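Local atomic coordinates of type III restriction-modification enzyme EcoP15I Mod subunit (PDB entry 4ZCF), a protein that methylates adenine in the DNA site CAGCAG using S-adenosyl-L-methionine, and partners the Res subunit in DNA restriction. Residues Gln253-Ser256 and Glu257-Ser260. Sequence-based numbering, arbitrary orientation.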
loop_
_atom_site.group_PDB
_atom_site.type_symbol
_atom_site.label_atom_id
_atom_site.label_comp_id
_atom_site.label_asym_id
_atom_site.label_seq_id
_atom_site.Cartn_x
_atom_site.Cartn_y
_atom_site.Cartn_z
ATOM N N GLN A 253 -0.002 -7.703 7.108
ATOM C CA GLN A 253 -0.915 -8.845 6.998
ATOM C C GLN A 253 -0.777 -9.579 5.672
ATOM O O GLN A 253 -1.336 -10.661 5.490
ATOM C CB GLN A 253 -2.370 -8.432 7.293
ATOM C CG GLN A 253 -2.604 -7.935 8.734
ATOM C CD GLN A 253 -2.210 -8.960 9.770
ATOM O OE1 GLN A 253 -1.410 -8.697 10.666
ATOM N NE2 GLN A 253 -2.712 -10.162 9.648
ATOM N N LEU A 254 0.016 -9.016 4.775
ATOM C CA LEU A 254 0.298 -9.583 3.472
ATOM C C LEU A 254 1.210 -10.798 3.613
ATOM O O LEU A 254 2.225 -10.762 4.323
ATOM C CB LEU A 254 0.937 -8.514 2.563
ATOM C CG LEU A 254 1.335 -8.946 1.143
ATOM C CD1 LEU A 254 0.116 -9.240 0.260
ATOM C CD2 LEU A 254 2.228 -7.906 0.514
ATOM N N ILE A 255 0.839 -11.877 2.930
ATOM C CA ILE A 255 1.614 -13.117 2.895
ATOM C C ILE A 255 3.034 -12.785 2.417
ATOM O O ILE A 255 3.221 -12.018 1.462
ATOM C CB ILE A 255 0.880 -14.222 2.089
ATOM C CG1 ILE A 255 1.446 -15.607 2.385
ATOM C CG2 ILE A 255 0.778 -13.901 0.605
ATOM C CD1 ILE A 255 0.471 -16.699 2.216
ATOM N N SER A 256 4.013 -13.249 3.190
ATOM C CA SER A 256 5.435 -12.970 2.995
ATOM C C SER A 256 6.034 -13.378 1.623
ATOM O O SER A 256 6.989 -12.748 1.168
ATOM C CB SER A 256 6.237 -13.565 4.147
ATOM O OG SER A 256 6.132 -14.978 4.128
ATOM N N GLU A 257 5.435 -14.382 0.967
ATOM C CA GLU A 257 5.890 -15.004 -0.268
ATOM C C GLU A 257 4.751 -15.313 -1.239
ATOM O O GLU A 257 3.657 -15.717 -0.817
ATOM C CB GLU A 257 6.526 -16.335 0.140
ATOM C CG GLU A 257 7.475 -17.000 -0.837
ATOM C CD GLU A 257 8.062 -18.292 -0.290
ATOM O OE1 GLU A 257 7.802 -18.627 0.889
ATOM O OE2 GLU A 257 8.790 -18.972 -1.047
ATOM N N TRP A 258 5.040 -15.171 -2.557
ATOM C CA TRP A 258 4.143 -15.540 -3.655
ATOM C C TRP A 258 4.831 -16.585 -4.482
ATOM O O TRP A 258 5.894 -16.341 -5.056
ATOM C CB TRP A 258 3.723 -14.354 -4.521
ATOM C CG TRP A 258 2.654 -13.470 -3.923
ATOM C CD1 TRP A 258 1.916 -13.698 -2.799
ATOM C CD2 TRP A 258 2.239 -12.191 -4.419
ATOM N NE1 TRP A 258 1.056 -12.647 -2.573
ATOM C CE2 TRP A 258 1.211 -11.723 -3.576
ATOM C CE3 TRP A 258 2.636 -11.393 -5.509
ATOM C CZ2 TRP A 258 0.595 -10.481 -3.766
ATOM C CZ3 TRP A 258 2.002 -10.170 -5.707
ATOM C CH2 TRP A 258 1.003 -9.724 -4.832
ATOM N N LYS A 259 4.261 -17.787 -4.483
ATOM C CA LYS A 259 4.809 -18.900 -5.261
ATOM C C LYS A 259 3.695 -19.741 -5.843
ATOM O O LYS A 259 2.620 -19.828 -5.254
ATOM C CB LYS A 259 5.748 -19.806 -4.425
ATOM C CG LYS A 259 7.108 -19.206 -4.048
ATOM C CD LYS A 259 8.056 -18.955 -5.235
ATOM C CE LYS A 259 9.494 -18.684 -4.825
ATOM N NZ LYS A 259 9.644 -17.469 -3.975
ATOM N N SER A 260 3.967 -20.356 -6.999
ATOM C CA SER A 260 3.111 -21.326 -7.665
ATOM C C SER A 260 3.793 -22.701 -7.459
ATOM O O SER A 260 5.007 -22.829 -7.695
ATOM C CB SER A 260 2.977 -21.000 -9.155
ATOM O OG SER A 260 2.375 -22.051 -9.899
#
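Trp258 swings its CG beside its own backbone N (chi1 -78°), which carries the indole back along the loop toward Ile255 and Leu254. Ile255 answers with CG1 anti to its backbone N (chi1 -163°), a setting that lodges CG2 between the backbone N and the carbonyl carbon and turns that methyl to the pyrrole end of the indole. It comes in at the ring edge, near the ring plane, with Ile255 CG2 3.4 Å from Trp258 NE1 and 3.6 Å from Trp258 CD1. The leucine reaches the benzo part of the same ring: Leu254 CD1 lies 4.2 Å from Trp258 CZ2, in an oblique approach. Two aliphatic side chains thus meet one indole at separate points, held by van der Waals contact.

The backbone bends at Ser256, which takes a helical conformation between the more extended residues Ile255 and Glu257. Ser256 also packs on a phosphate of the bound DNA. Beyond the bend, the side chain of Glu257 is extended past CG, and Lys259 NZ gives a weak hydrogen bond of 3.4 Å to Glu257 OE2 within a salt bridge.

This loop joins strand 241-248 to helix 264-279 within the methylase region, at the Mod-Mod interface and beside the DNA. Its buried leucine and tryptophan rest on Thr194 of strand 193-199, while the indole also touches Phe429 and Ala430 of helix 420-430. On the second Mod subunit, Asn236 donates a hydrogen bond from ND2 to Ile255 O and packs against Leu254 and Trp258; Trp258 also makes backbone hydrogen bonds to that subunit.

The contact itself is apolar, and the weak salt bridge beside it, within 257-260, probably adds little restraint. Van der Waals packing of Leu254, Ile255 and Trp258 supplies no directional bond, so the polar grip on Ile255 and Trp258 comes from the backbone hydrogen bonds to the second subunit.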